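Local coordinates for protein glycerol-3-phosphate dehydrogenase [NAD(+)] (Dunaliella salina, PDB 6IUY) that converts dihydroxyacetone phosphate directly to glycerol, combining an NAD-dependent glycerol-3-phosphate dehydrogenase and a haloacid-dehalogenase-type phosphatase in a single chain, at residues A[380-385]-A[572-577]; A[352-357]-A[564-569]. All blocks are in the same frame, centred on the assembly; numbering follows the deposited sequence.

Both contacts tie the NAD-binding half of the dehydrogenase to the helical part that follows it. Counting from the N terminus, 352-357 comes first, after strand 346-349, and 380-385 comes next, after strand 374-377. Almost 180 residues after 380-385 the chain enters helix 564-577. Interaction 2 closes the longer loop, from 352-357 to the start of this helix at 564-569. Interaction 1 closes the other, from 380-385 to the end of the helix at 572-577. The two loops cross, because their segments alternate. Their centres lie about 10 Å apart, and both first segments touch NAD. The dinucleotide side thus meets this one helix at two levels.

Interaction 1 of 2, residues A[380-385]-A[572-577]; sequences KGMRVR and QEILHA. With NAD (nicotinamide-adenine-dinucleotide), chain C; 13P (1,3-dihydroxyacetonephosphate), chain D.
Val-384 and Ile-574 mark the nearest backbone approach, with their CA atoms 7.2 Å apart. Strand 382-385, one arm of a beta hairpin with 388-391, runs along the C-terminal part of helix 564-577. The two axes come within 9.4 Å and cross at only 28°. The hairpin follows a strand of the Rossmann-type NAD-binding fold. Met-382 and Ile-574 meet tip to tip, with Met-382 CE a tight 3.4 Å from Ile-574 CD1. Met-382 CG sits in the crowded position between the backbone N and carbonyl carbon (chi1 67°), and the chain then extends toward the helix. Val-384 CG1 packs 3.9 Å from Ile-574 CG1. Toward solvent, the Glu-573 carboxylate lies across the valine. Its OE1 is 3.4 Å from Val-384 CG1, and OE2 also approaches CG2.

At the backbone angles of Gly-381 a CB would run into Lys-380 O. Farther from the helix, Lys-380 serves both bound ligands. Its extended chain carries NZ to the substrate, and NZ also forms a salt bridge with Asp-519. Lys-380 NZ donates to O3 of dihydroxyacetone phosphate at 3.1 Å. A methionine in its place would probably leave the substrate O3 without this donor and Asp-519 without this salt-bridge partner. Lys-380 N donates almost straight (172°) to NAD O3D at 3.0 Å.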
loop_
_atom_site.group_PDB
_atom_site.type_symbol
_atom_site.label_atom_id
_atom_site.label_comp_id
_atom_site.label_asym_id
_atom_site.label_seq_id
_atom_site.Cartn_x
_atom_site.Cartn_y
_atom_site.Cartn_z
ATOM N N LYS A 380 -0.077 -18.380 9.795
ATOM C CA LYS A 380 -0.393 -18.057 8.409
ATOM C C LYS A 380 -0.776 -19.325 7.662
ATOM O O LYS A 380 -0.083 -20.353 7.735
ATOM C CB LYS A 380 0.801 -17.343 7.743
ATOM C CG LYS A 380 1.052 -15.967 8.343
ATOM C CD LYS A 380 2.386 -15.351 7.937
ATOM C CE LYS A 380 2.615 -14.078 8.730
ATOM N NZ LYS A 380 3.941 -13.415 8.483
ATOM N N GLY A 381 -1.908 -19.265 6.981
ATOM C CA GLY A 381 -2.511 -20.454 6.406
ATOM C C GLY A 381 -3.998 -20.379 6.677
ATOM O O GLY A 381 -4.476 -19.528 7.457
ATOM N N MET A 382 -4.744 -21.254 6.027
ATOM C CA MET A 382 -6.186 -21.249 6.198
ATOM C C MET A 382 -6.745 -22.655 6.116
ATOM O O MET A 382 -6.070 -23.580 5.647
ATOM C CB MET A 382 -6.856 -20.371 5.138
ATOM C CG MET A 382 -6.734 -20.898 3.710
ATOM S SD MET A 382 -7.908 -20.073 2.612
ATOM C CE MET A 382 -7.406 -20.732 1.038
ATOM N N ARG A 383 -7.982 -22.821 6.571
ATOM C CA ARG A 383 -8.698 -24.054 6.294
ATOM C C ARG A 383 -9.793 -23.748 5.296
ATOM O O ARG A 383 -10.430 -22.693 5.366
ATOM C CB ARG A 383 -9.293 -24.676 7.578
ATOM C CG ARG A 383 -9.911 -26.074 7.330
ATOM C CD ARG A 383 -10.465 -26.713 8.606
ATOM N NE ARG A 383 -11.796 -26.206 8.932
ATOM C CZ ARG A 383 -12.913 -26.923 8.876
ATOM N NH1 ARG A 383 -14.073 -26.364 9.191
ATOM N NH2 ARG A 383 -12.869 -28.203 8.521
ATOM N N VAL A 384 -10.025 -24.660 4.368
ATOM C CA VAL A 384 -11.150 -24.502 3.469
ATOM C C VAL A 384 -12.417 -25.067 4.104
ATOM O O VAL A 384 -12.474 -26.237 4.459
ATOM C CB VAL A 384 -10.909 -25.193 2.128
ATOM C CG1 VAL A 384 -12.047 -24.876 1.167
ATOM C CG2 VAL A 384 -9.580 -24.743 1.551
ATOM N N ARG A 385 -13.438 -24.232 4.228
ATOM C CA ARG A 385 -14.688 -24.624 4.861
ATOM C C ARG A 385 -15.856 -24.064 4.071
ATOM O O ARG A 385 -15.820 -22.900 3.657
ATOM C CB ARG A 385 -14.732 -24.124 6.302
ATOM C CG ARG A 385 -16.093 -24.190 6.938
ATOM C CD ARG A 385 -16.141 -23.319 8.167
ATOM N NE ARG A 385 -17.509 -22.904 8.450
ATOM C CZ ARG A 385 -18.314 -23.529 9.299
ATOM N NH1 ARG A 385 -17.875 -24.594 9.959
ATOM N NH2 ARG A 385 -19.550 -23.080 9.495
ATOM N N GLN A 572 -6.700 -22.556 -4.190
ATOM C CA GLN A 572 -7.132 -23.085 -5.479
ATOM C C GLN A 572 -8.441 -23.841 -5.339
ATOM O O GLN A 572 -9.296 -23.784 -6.225
ATOM C CB GLN A 572 -6.075 -23.991 -6.104
ATOM C CG GLN A 572 -6.235 -24.111 -7.618
ATOM C CD GLN A 572 -6.139 -22.762 -8.301
ATOM O OE1 GLN A 572 -5.467 -21.858 -7.806
ATOM N NE2 GLN A 572 -6.826 -22.607 -9.429
ATOM N N GLU A 573 -8.594 -24.566 -4.231
ATOM C CA GLU A 573 -9.849 -25.243 -3.926
ATOM C C GLU A 573 -11.009 -24.248 -3.931
ATOM O O GLU A 573 -12.039 -24.462 -4.571
ATOM C CB GLU A 573 -9.741 -25.940 -2.574
ATOM C CG GLU A 573 -10.803 -26.982 -2.303
ATOM C CD GLU A 573 -10.608 -27.649 -0.953
ATOM O OE1 GLU A 573 -11.617 -27.909 -0.270
ATOM O OE2 GLU A 573 -9.444 -27.909 -0.573
ATOM N N ILE A 574 -10.822 -23.133 -3.243
ATOM C CA ILE A 574 -11.825 -22.076 -3.259
ATOM C C ILE A 574 -12.034 -21.465 -4.657
ATOM O O ILE A 574 -13.169 -21.175 -5.043
ATOM C CB ILE A 574 -11.461 -20.966 -2.244
ATOM C CG1 ILE A 574 -11.388 -21.566 -0.829
ATOM C CG2 ILE A 574 -12.466 -19.817 -2.299
ATOM C CD1 ILE A 574 -10.724 -20.679 0.189
ATOM N N LEU A 575 -10.955 -21.285 -5.422
ATOM C CA LEU A 575 -11.068 -20.692 -6.760
ATOM C C LEU A 575 -11.847 -21.618 -7.682
ATOM O O LEU A 575 -12.700 -21.176 -8.458
ATOM C CB LEU A 575 -9.686 -20.392 -7.369
ATOM C CG LEU A 575 -8.822 -19.323 -6.675
ATOM C CD1 LEU A 575 -7.612 -18.960 -7.520
ATOM C CD2 LEU A 575 -9.615 -18.072 -6.325
ATOM N N HIS A 576 -11.544 -22.906 -7.604
ATOM C CA HIS A 576 -12.223 -23.885 -8.439
ATOM C C HIS A 576 -13.705 -23.913 -8.086
ATOM O O HIS A 576 -14.572 -23.829 -8.959
ATOM C CB HIS A 576 -11.600 -25.265 -8.260
ATOM C CG HIS A 576 -12.318 -26.352 -8.990
ATOM N ND1 HIS A 576 -12.230 -26.517 -10.357
ATOM C CD2 HIS A 576 -13.129 -27.342 -8.545
ATOM C CE1 HIS A 576 -12.961 -27.554 -10.723
ATOM N NE2 HIS A 576 -13.519 -28.072 -9.642
ATOM N N ALA A 577 -13.983 -24.004 -6.791
ATOM C CA ALA A 577 -15.350 -24.077 -6.303
ATOM C C ALA A 577 -16.196 -22.892 -6.761
ATOM O O ALA A 577 -17.325 -23.077 -7.222
ATOM C CB ALA A 577 -15.357 -24.174 -4.785
HETATM P PA NAD C . 8.033 -24.191 12.240
HETATM O O1A NAD C . 9.347 -23.916 12.846
HETATM O O2A NAD C . 7.953 -23.889 10.750
HETATM O O5B NAD C . 7.635 -25.761 12.416
HETATM C C5B NAD C . 8.205 -26.536 13.481
HETATM C C4B NAD C . 7.093 -26.960 14.473
HETATM O O4B NAD C . 6.284 -27.806 13.895
HETATM C C3B NAD C . 7.717 -27.749 15.628
HETATM O O3B NAD C . 7.806 -27.026 16.768
HETATM C C2B NAD C . 6.765 -28.943 15.831
HETATM O O2B NAD C . 6.486 -29.084 17.293
HETATM C C1B NAD C . 5.718 -28.625 15.149
HETATM N N9A NAD C . 5.058 -29.790 14.735
HETATM C C8A NAD C . 5.520 -30.796 13.958
HETATM N N7A NAD C . 4.523 -31.701 13.835
HETATM C C5A NAD C . 3.451 -31.271 14.552
HETATM C C6A NAD C . 2.198 -31.809 14.784
HETATM N N6A NAD C . 1.700 -33.046 14.289
HETATM N N1A NAD C . 1.311 -31.143 15.535
HETATM C C2A NAD C . 1.659 -29.942 16.078
HETATM N N3A NAD C . 2.887 -29.417 15.865
HETATM C C4A NAD C . 3.778 -30.086 15.100
HETATM O O3 NAD C . 6.943 -23.309 13.023
HETATM P PN NAD C . 6.917 -21.713 13.181
HETATM O O1N NAD C . 8.191 -21.090 12.638
HETATM O O2N NAD C . 6.746 -21.320 14.630
HETATM O O5D NAD C . 5.731 -21.184 12.284
HETATM C C5D NAD C . 4.381 -21.428 12.633
HETATM C C4D NAD C . 3.540 -20.310 12.002
HETATM O O4D NAD C . 4.170 -19.154 12.091
HETATM C C3D NAD C . 3.385 -20.594 10.521
HETATM O O3D NAD C . 2.095 -20.434 10.181
HETATM C C2D NAD C . 4.273 -19.534 9.812
HETATM O O2D NAD C . 3.705 -19.314 8.456
HETATM C C1D NAD C . 4.207 -18.502 10.605
HETATM N N1N NAD C . 5.335 -17.594 10.545
HETATM C C2N NAD C . 6.640 -18.036 10.491
HETATM C C3N NAD C . 7.691 -17.122 10.438
HETATM C C7N NAD C . 9.136 -17.660 10.352
HETATM O O7N NAD C . 10.046 -16.924 10.024
HETATM N N7N NAD C . 9.378 -19.042 10.683
HETATM C C4N NAD C . 7.451 -15.765 10.443
HETATM C C5N NAD C . 6.146 -15.312 10.527
HETATM C C6N NAD C . 5.102 -16.237 10.587
HETATM P P 13P D . 8.417 -18.258 5.091
HETATM O O1P 13P D . 7.842 -16.863 5.069
HETATM O O2P 13P D . 9.749 -18.156 5.776
HETATM O O3P 13P D . 8.560 -18.715 3.663
HETATM O O1 13P D . 7.553 -19.362 5.857
HETATM C C1 13P D . 6.237 -19.127 6.306
HETATM C C2 13P D . 6.286 -17.835 7.050
HETATM O O2 13P D . 7.297 -17.522 7.642
HETATM C C3 13P D . 5.102 -16.911 7.064
HETATM O O3 13P D . 5.576 -15.576 6.974
#

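Interaction 2 of 2, residues A[352-357]-A[564-569]; sequences PHQFMH and GVLTSD. With NAD (nicotinamide-adenine-dinucleotide), chain C.
Gln-563 OE1, just before helix 564-577, is hydrogen-bonded both to the bound NAD and to ND1 of His-353, whose ring touches Leu-566 of that helix. His-353 lies between strand 346-349 of the Rossmann-type fold and helix 356-366. Its NE2 bonds to Glu-570 OE2, so both ring nitrogens are held and the ring's rotation is fixed. Between these two bonds, the ring edge meets the helix. His-353 CE1 lies 3.7 Å from Leu-566 CB, near the ring plane, while Thr-567 OG1 approaches obliquely at 4.0 Å from CE1.

Gln-354 bends at chi2 (-95°), which brings OE1 over one face of the His-353 ring, toward its rim. Gln-563 holds both residues, since its NE2 donates to Gln-354 OE1, and its O is hydrogen-bonded to Thr-567 OG1, four residues later. The side chains of Gln-354 and Leu-566 cross at about a right angle, and Leu-566 CD1 lies over the flat of the Gln-354 amide, 3.8 Å from its CD. The next residue reaches the cofactor. Phe-355 has Gln-354 CG centred over one ring face. Over the centre of the opposite face lies the adenine atom C6A of NAD, 3.2 Å above the ring plane.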
loop_
_atom_site.group_PDB
_atom_site.type_symbol
_atom_site.label_atom_id
_atom_site.label_comp_id
_atom_site.label_asym_id
_atom_site.label_seq_id
_atom_site.Cartn_x
_atom_site.Cartn_y
_atom_site.Cartn_z
ATOM N N PRO A 352 2.331 -24.289 12.931
ATOM C CA PRO A 352 2.105 -24.457 11.485
ATOM C C PRO A 352 0.645 -24.737 11.216
ATOM O O PRO A 352 0.041 -25.551 11.928
ATOM C CB PRO A 352 2.977 -25.660 11.120
ATOM C CG PRO A 352 4.078 -25.625 12.113
ATOM C CD PRO A 352 3.426 -25.149 13.412
ATOM N N HIS A 353 0.062 -24.070 10.221
ATOM C CA HIS A 353 -1.395 -23.997 10.186
ATOM C C HIS A 353 -2.131 -25.311 9.910
ATOM O O HIS A 353 -3.316 -25.416 10.205
ATOM C CB HIS A 353 -1.837 -22.957 9.168
ATOM C CG HIS A 353 -1.771 -23.429 7.755
ATOM N ND1 HIS A 353 -0.631 -23.324 6.989
ATOM C CD2 HIS A 353 -2.714 -23.978 6.956
ATOM C CE1 HIS A 353 -0.877 -23.788 5.776
ATOM N NE2 HIS A 353 -2.130 -24.204 5.734
ATOM N N GLN A 354 -1.461 -26.321 9.375
ATOM C CA GLN A 354 -2.171 -27.577 9.116
ATOM C C GLN A 354 -2.576 -28.290 10.411
ATOM O O GLN A 354 -3.422 -29.183 10.394
ATOM C CB GLN A 354 -1.322 -28.518 8.279
ATOM C CG GLN A 354 -0.031 -28.872 8.927
ATOM C CD GLN A 354 1.104 -27.991 8.459
ATOM O OE1 GLN A 354 0.994 -26.761 8.465
ATOM N NE2 GLN A 354 2.210 -28.611 8.051
ATOM N N PHE A 355 -1.980 -27.881 11.527
ATOM C CA PHE A 355 -2.201 -28.534 12.815
ATOM C C PHE A 355 -3.271 -27.825 13.627
ATOM O O PHE A 355 -3.726 -28.346 14.658
ATOM C CB PHE A 355 -0.892 -28.592 13.620
ATOM C CG PHE A 355 0.186 -29.353 12.934
ATOM C CD1 PHE A 355 -0.063 -30.628 12.434
ATOM C CD2 PHE A 355 1.419 -28.787 12.730
ATOM C CE1 PHE A 355 0.916 -31.326 11.769
ATOM C CE2 PHE A 355 2.412 -29.479 12.058
ATOM C CZ PHE A 355 2.161 -30.757 11.577
ATOM N N MET A 356 -3.672 -26.640 13.167
ATOM C CA MET A 356 -4.424 -25.726 14.025
ATOM C C MET A 356 -5.829 -26.204 14.271
ATOM O O MET A 356 -6.354 -26.032 15.373
ATOM C CB MET A 356 -4.465 -24.323 13.436
ATOM C CG MET A 356 -3.323 -23.468 13.947
ATOM S SD MET A 356 -3.469 -23.165 15.716
ATOM C CE MET A 356 -1.828 -22.649 16.036
ATOM N N HIS A 357 -6.436 -26.803 13.251
ATOM C CA HIS A 357 -7.802 -27.281 13.390
ATOM C C HIS A 357 -7.883 -28.356 14.487
ATOM O O HIS A 357 -8.743 -28.296 15.366
ATOM C CB HIS A 357 -8.315 -27.826 12.059
ATOM C CG HIS A 357 -9.756 -28.241 12.092
ATOM N ND1 HIS A 357 -10.776 -27.358 12.342
ATOM C CD2 HIS A 357 -10.336 -29.449 11.890
ATOM C CE1 HIS A 357 -11.935 -28.001 12.299
ATOM N NE2 HIS A 357 -11.694 -29.264 12.026
ATOM N N GLY A 564 3.513 -22.169 2.033
ATOM C CA GLY A 564 2.991 -21.629 0.770
ATOM C C GLY A 564 2.289 -22.579 -0.208
ATOM O O GLY A 564 1.325 -22.210 -0.904
ATOM N N VAL A 565 2.751 -23.814 -0.278
ATOM C CA VAL A 565 2.136 -24.762 -1.200
ATOM C C VAL A 565 0.806 -25.266 -0.646
ATOM O O VAL A 565 -0.175 -25.404 -1.394
ATOM C CB VAL A 565 3.078 -25.937 -1.496
ATOM C CG1 VAL A 565 2.329 -27.055 -2.204
ATOM C CG2 VAL A 565 4.251 -25.447 -2.323
ATOM N N LEU A 566 0.761 -25.523 0.663
ATOM C CA LEU A 566 -0.511 -25.795 1.341
ATOM C C LEU A 566 -1.483 -24.629 1.122
ATOM O O LEU A 566 -2.666 -24.830 0.841
ATOM C CB LEU A 566 -0.295 -26.022 2.843
ATOM C CG LEU A 566 0.441 -27.303 3.257
ATOM C CD1 LEU A 566 0.754 -27.270 4.750
ATOM C CD2 LEU A 566 -0.378 -28.520 2.919
ATOM N N THR A 567 -0.984 -23.404 1.236
ATOM C CA THR A 567 -1.863 -22.251 1.058
ATOM C C THR A 567 -2.285 -22.139 -0.409
ATOM O O THR A 567 -3.412 -21.781 -0.701
ATOM C CB THR A 567 -1.182 -20.946 1.515
ATOM O OG1 THR A 567 -0.640 -21.121 2.830
ATOM C CG2 THR A 567 -2.163 -19.770 1.511
ATOM N N SER A 568 -1.381 -22.455 -1.334
ATOM C CA SER A 568 -1.730 -22.456 -2.759
ATOM C C SER A 568 -2.911 -23.389 -3.021
ATOM O O SER A 568 -3.873 -23.014 -3.706
ATOM C CB SER A 568 -0.529 -22.886 -3.621
ATOM O OG SER A 568 -0.815 -22.753 -5.003
ATOM N N ASP A 569 -2.834 -24.606 -2.485
ATOM C CA ASP A 569 -3.903 -25.590 -2.678
ATOM C C ASP A 569 -5.184 -25.130 -2.005
ATOM O O ASP A 569 -6.263 -25.263 -2.571
ATOM C CB ASP A 569 -3.505 -26.979 -2.144
ATOM C CG ASP A 569 -2.380 -27.630 -2.952
ATOM O OD1 ASP A 569 -2.064 -27.153 -4.068
ATOM O OD2 ASP A 569 -1.809 -28.637 -2.474
HETATM P PA NAD C . 8.033 -24.191 12.240
HETATM O O1A NAD C . 9.347 -23.916 12.846
HETATM O O2A NAD C . 7.953 -23.889 10.750
HETATM O O5B NAD C . 7.635 -25.761 12.416
HETATM C C5B NAD C . 8.205 -26.536 13.481
HETATM C C4B NAD C . 7.093 -26.960 14.473
HETATM O O4B NAD C . 6.284 -27.806 13.895
HETATM C C3B NAD C . 7.717 -27.749 15.628
HETATM O O3B NAD C . 7.806 -27.026 16.768
HETATM C C2B NAD C . 6.765 -28.943 15.831
HETATM O O2B NAD C . 6.486 -29.084 17.293
HETATM C C1B NAD C . 5.718 -28.625 15.149
HETATM N N9A NAD C . 5.058 -29.790 14.735
HETATM C C8A NAD C . 5.520 -30.796 13.958
HETATM N N7A NAD C . 4.523 -31.701 13.835
HETATM C C5A NAD C . 3.451 -31.271 14.552
HETATM C C6A NAD C . 2.198 -31.809 14.784
HETATM N N6A NAD C . 1.700 -33.046 14.289
HETATM N N1A NAD C . 1.311 -31.143 15.535
HETATM C C2A NAD C . 1.659 -29.942 16.078
HETATM N N3A NAD C . 2.887 -29.417 15.865
HETATM C C4A NAD C . 3.778 -30.086 15.100
HETATM O O3 NAD C . 6.943 -23.309 13.023
HETATM P PN NAD C . 6.917 -21.713 13.181
HETATM O O1N NAD C . 8.191 -21.090 12.638
HETATM O O2N NAD C . 6.746 -21.320 14.630
HETATM O O5D NAD C . 5.731 -21.184 12.284
HETATM C C5D NAD C . 4.381 -21.428 12.633
HETATM C C4D NAD C . 3.540 -20.310 12.002
HETATM O O4D NAD C . 4.170 -19.154 12.091
HETATM C C3D NAD C . 3.385 -20.594 10.521
HETATM O O3D NAD C . 2.095 -20.434 10.181
HETATM C C2D NAD C . 4.273 -19.534 9.812
HETATM O O2D NAD C . 3.705 -19.314 8.456
HETATM C C1D NAD C . 4.207 -18.502 10.605
HETATM N N1N NAD C . 5.335 -17.594 10.545
HETATM C C2N NAD C . 6.640 -18.036 10.491
HETATM C C3N NAD C . 7.691 -17.122 10.438
HETATM C C7N NAD C . 9.136 -17.660 10.352
HETATM O O7N NAD C . 10.046 -16.924 10.024
HETATM N N7N NAD C . 9.378 -19.042 10.683
HETATM C C4N NAD C . 7.451 -15.765 10.443
HETATM C C5N NAD C . 6.146 -15.312 10.527
HETATM C C6N NAD C . 5.102 -16.237 10.587
#